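Local coordinates for farnesyl pyrophosphate synthase (Pseudomonas aeruginosa, PDB 3ZOU), which catalyses the chain elongation of geranyl diphosphate with isopentenyl diphosphate to farnesyl diphosphate, a magnesium-dependent prenyl transfer, at residues 44-49 against 72-77. Residues are numbered along the deposited sequence; the frame is centred on the assembly and turned at random.
With 6H6 (3-(2-oxo-1,3-benzoxazol-3(2H)-yl)propanoic acid), chain G.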
ATOM      1  N   GLY A  44       5.291  10.858  18.051  1.00 18.51           N
ATOM      2  CA  GLY A  44       5.380   9.437  18.320  1.00 19.05           C
ATOM      3  C   GLY A  44       6.725   8.977  18.771  1.00 16.27           C
ATOM      4  O   GLY A  44       7.756   9.534  18.397  1.00 17.03           O
ATOM      5  N   LYS A  45       6.703   7.871  19.504  1.00 16.79           N
ATOM      6  CA  LYS A  45       7.912   7.335  20.107  1.00 17.33           C
ATOM      7  C   LYS A  45       8.767   6.489  19.159  1.00 14.81           C
ATOM      8  O   LYS A  45       9.948   6.229  19.433  1.00 13.69           O
ATOM      9  CB  LYS A  45       7.574   6.534  21.365  1.00 21.43           C
ATOM     10  CG  LYS A  45       7.096   7.495  22.472  1.00 25.68           C
ATOM     11  CD  LYS A  45       8.280   8.342  22.923  1.00 32.63           C
ATOM     12  CE  LYS A  45       8.016   9.828  22.924  1.00 38.30           C
ATOM     13  NZ  LYS A  45       7.316  10.174  24.186  1.00 40.53           N
ATOM     14  N   ARG A  46       8.222   6.136  18.011  1.00 12.19           N
ATOM     15  CA  ARG A  46       9.027   5.504  16.981  1.00 11.70           C
ATOM     16  C   ARG A  46       9.645   4.149  17.401  1.00 10.87           C
ATOM     17  O   ARG A  46      10.763   3.821  17.087  1.00 11.40           O
ATOM     18  CB  ARG A  46      10.134   6.427  16.397  1.00 11.77           C
ATOM     19  CG  ARG A  46       9.682   7.803  15.957  1.00 12.12           C
ATOM     20  CD  ARG A  46       8.452   7.762  15.033  1.00 13.86           C
ATOM     21  NE  ARG A  46       8.371   9.105  14.556  1.00 15.17           N
ATOM     22  CZ  ARG A  46       7.244   9.677  14.110  1.00 16.59           C
ATOM     23  NH1 ARG A  46       6.095   9.014  14.046  1.00 17.09           N
ATOM     24  NH2 ARG A  46       7.269  10.947  13.765  1.00 16.93           N
ATOM     25  N   VAL A  47       8.872   3.362  18.149  1.00 11.90           N
ATOM     26  CA  VAL A  47       9.294   2.030  18.538  1.00 12.29           C
ATOM     27  C   VAL A  47       9.656   1.128  17.353  1.00 10.83           C
ATOM     28  O   VAL A  47      10.601   0.345  17.385  1.00 10.08           O
ATOM     29  CB  VAL A  47       8.227   1.332  19.380  1.00 15.47           C
ATOM     30  CG1 VAL A  47       8.654  -0.092  19.724  1.00 19.46           C
ATOM     31  CG2 VAL A  47       7.913   2.141  20.609  1.00 17.01           C
ATOM     32  N   ARG A  48       8.882   1.185  16.259  1.00  9.95           N
ATOM     33  CA  ARG A  48       9.153   0.358  15.127  1.00  9.33           C
ATOM     34  C   ARG A  48      10.412   0.738  14.349  1.00  9.28           C
ATOM     35  O   ARG A  48      11.263  -0.142  14.139  1.00  9.82           O
ATOM     36  CB  ARG A  48       7.875   0.300  14.260  1.00  9.27           C
ATOM     37  CG  ARG A  48       6.758  -0.498  14.935  1.00 10.08           C
ATOM     38  CD  ARG A  48       5.408  -0.173  14.349  1.00 10.29           C
ATOM     39  NE  ARG A  48       4.358  -0.790  15.176  1.00 11.15           N
ATOM     40  CZ  ARG A  48       3.938  -0.265  16.313  1.00 11.00           C
ATOM     41  NH1 ARG A  48       4.421   0.895  16.780  1.00 11.62           N
ATOM     42  NH2 ARG A  48       3.033  -0.886  17.028  1.00 11.80           N
ATOM     43  N   PRO A  49      10.707   2.040  14.236  1.00  9.14           N
ATOM     44  CA  PRO A  49      12.052   2.452  13.808  1.00  8.79           C
ATOM     45  C   PRO A  49      13.182   1.970  14.749  1.00  9.89           C
ATOM     46  O   PRO A  49      14.177   1.483  14.246  1.00  9.74           O
ATOM     47  CB  PRO A  49      11.945   3.930  13.758  1.00  9.10           C
ATOM     48  CG  PRO A  49      10.511   4.147  13.234  1.00  8.99           C
ATOM     49  CD  PRO A  49       9.725   3.118  13.981  1.00  8.95           C
ATOM     50  N   ALA A  72       9.750   3.084   6.435  1.00  9.04           N
ATOM     51  CA  ALA A  72       8.636   2.258   5.888  1.00  9.13           C
ATOM     52  C   ALA A  72       7.777   1.731   6.991  1.00  9.30           C
ATOM     53  O   ALA A  72       6.539   1.800   6.921  1.00  8.51           O
ATOM     54  CB  ALA A  72       9.148   1.160   5.015  1.00 10.20           C
ATOM     55  N   VAL A  73       8.372   1.172   8.054  1.00  9.09           N
ATOM     56  CA  VAL A  73       7.509   0.614   9.098  1.00  9.22           C
ATOM     57  C   VAL A  73       6.753   1.691   9.833  1.00  8.85           C
ATOM     58  O   VAL A  73       5.619   1.471  10.234  1.00  9.68           O
ATOM     59  CB  VAL A  73       8.247  -0.350  10.065  1.00  8.84           C
ATOM     60  CG1 VAL A  73       8.768  -1.525   9.238  1.00  9.34           C
ATOM     61  CG2 VAL A  73       9.402   0.350  10.803  1.00  9.33           C
ATOM     62  N   GLU A  74       7.334   2.886   9.984  1.00  8.62           N
ATOM     63  CA  GLU A  74       6.645   3.959  10.635  1.00  9.48           C
ATOM     64  C   GLU A  74       5.488   4.476   9.779  1.00  9.57           C
ATOM     65  O   GLU A  74       4.456   4.821  10.284  1.00  9.83           O
ATOM     66  CB  GLU A  74       7.586   5.103  11.070  1.00  9.30           C
ATOM     67  CG  GLU A  74       6.889   6.054  12.019  1.00 10.12           C
ATOM     68  CD  GLU A  74       6.460   5.497  13.400  1.00 10.78           C
ATOM     69  OE1 GLU A  74       6.964   4.417  13.777  1.00 13.65           O
ATOM     70  OE2 GLU A  74       5.672   6.190  14.045  1.00 12.32           O
ATOM     71  N   LEU A  75       5.719   4.489   8.470  1.00  8.73           N
ATOM     72  CA  LEU A  75       4.669   4.931   7.552  1.00  8.72           C
ATOM     73  C   LEU A  75       3.487   3.991   7.623  1.00  8.70           C
ATOM     74  O   LEU A  75       2.331   4.456   7.590  1.00  8.49           O
ATOM     75  CB  LEU A  75       5.206   5.038   6.148  1.00  8.41           C
ATOM     76  CG  LEU A  75       6.125   6.278   5.960  1.00  9.17           C
ATOM     77  CD1 LEU A  75       6.918   6.095   4.693  1.00 10.87           C
ATOM     78  CD2 LEU A  75       5.380   7.598   5.960  1.00  9.89           C
ATOM     79  N   ILE A  76       3.756   2.676   7.626  1.00  7.97           N
ATOM     80  CA  ILE A  76       2.651   1.731   7.725  1.00  8.16           C
ATOM     81  C   ILE A  76       1.903   1.989   9.071  1.00  8.86           C
ATOM     82  O   ILE A  76       0.660   1.956   9.160  1.00  8.42           O
ATOM     83  CB  ILE A  76       3.106   0.270   7.589  1.00  8.14           C
ATOM     84  CG1 ILE A  76       3.659  -0.022   6.173  1.00  8.98           C
ATOM     85  CG2 ILE A  76       1.985  -0.721   7.965  1.00  9.01           C
ATOM     86  CD1 ILE A  76       2.647   0.149   5.066  1.00 10.33           C
ATOM     87  N   HIS A  77       2.648   2.019  10.152  1.00  7.78           N
ATOM     88  CA  HIS A  77       2.095   2.256  11.450  1.00  7.95           C
ATOM     89  C   HIS A  77       1.193   3.533  11.490  1.00  8.03           C
ATOM     90  O   HIS A  77       0.040   3.476  11.882  1.00  8.54           O
ATOM     91  CB  HIS A  77       3.211   2.361  12.499  1.00  9.38           C
ATOM     92  CG  HIS A  77       2.715   2.566  13.883  1.00 10.27           C
ATOM     93  ND1 HIS A  77       1.797   1.762  14.505  1.00 11.85           N
ATOM     94  CD2 HIS A  77       2.980   3.566  14.752  1.00 11.39           C
ATOM     95  CE1 HIS A  77       1.562   2.233  15.710  1.00 12.14           C
ATOM     96  NE2 HIS A  77       2.257   3.333  15.866  1.00 12.33           N
TER
HETATM   97  O   6H6 G1299       9.344   8.992  27.707  0.90 46.37           O
HETATM   98  N1  6H6 G1299      11.000   5.328  26.605  0.90 27.88           N
HETATM   99  O1  6H6 G1299      12.859   5.369  27.958  0.90 30.44           O
HETATM  100  C2  6H6 G1299      12.195   4.907  27.008  0.90 28.46           C
HETATM  101  O2  6H6 G1299      12.593   3.888  26.205  0.90 24.29           O
HETATM  102  C3  6H6 G1299      11.604   3.664  25.323  0.90 21.50           C
HETATM  103  C4  6H6 G1299      11.521   2.724  24.316  0.90 20.43           C
HETATM  104  C5  6H6 G1299      10.365   2.753  23.543  0.90 19.37           C
HETATM  105  C6  6H6 G1299       9.359   3.681  23.794  0.90 19.71           C
HETATM  106  C7  6H6 G1299       9.436   4.630  24.790  0.90 22.05           C
HETATM  107  C8  6H6 G1299      10.583   4.597  25.569  0.90 23.68           C
HETATM  108  C9  6H6 G1299      10.281   6.450  27.190  0.90 33.21           C
HETATM  109  C10 6H6 G1299      10.923   7.682  26.513  0.90 36.01           C
HETATM  110  C11 6H6 G1299      10.121   8.964  26.730  0.90 44.71           C
HETATM  111  OXT 6H6 G1299      10.346   9.907  25.934  0.90 50.91           O
HETATM  112  O   HOH W   1       5.577   6.282  16.739  1.00 14.26           O
HETATM  113  O   HOH W   2       6.402   2.833  15.849  1.00  9.91           O
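The guanidinium of Arg48 lies flat on the imidazole of His77, the two planes 7° apart and their centres 3.7 Å from each other. NH1 sits over the middle of the ring, and the near face of the guanidinium has ND1 of His77 over its centre; at its edge, in plane, is a water, while Glu74 OE2 lies at the edge of the His77 ring. This is a parallel guanidinium-imidazole stack within the all-helical terpene synthase fold of the polyprenyl synthetases, where it joins the start of helix 47-58 to the middle of helix 67-85, whose His77 side chain comes to about 5 Å from the bound geranyl diphosphate. Arginine suits the place because its chain, extended from CG to NE, carries a flat cation across to the face that the imidazole offers, while NH1 still gives a hydrogen bond to the edge water, which also accepts from Arg48 N and donates to Glu74 OE1.

The second guanidinium, that of Arg46, has Gly44 CA over the rim of one face and meets Glu74 OE2 at its edge in a salt bridge, NH1 to OE2 2.9 Å, with an N-H...O angle of 153°. OE2 lies near the guanidinium plane; NH1 comes from 37° out of the carboxylate plane. Asp15 pairs with Arg46 NE and Val40 O with NH2, so the buried cation is gripped on all three nitrogens. Arg46 is also the N-cap residue, and a water links its backbone N to Glu74 OE2. Glutamate thus serves both loop and helix start, its chain bent at chi2 to bring the carboxylate there.

Val47 CG2 lies 3.8 Å from C6 of the bound benzoxazolone. Branched Val73 packs its CG2 3.8 Å from Arg48 CB. Proline, without a backbone N-H, turns its CD to the carboxylate, Pro49 CD 3.1 Å from Glu74 OE1.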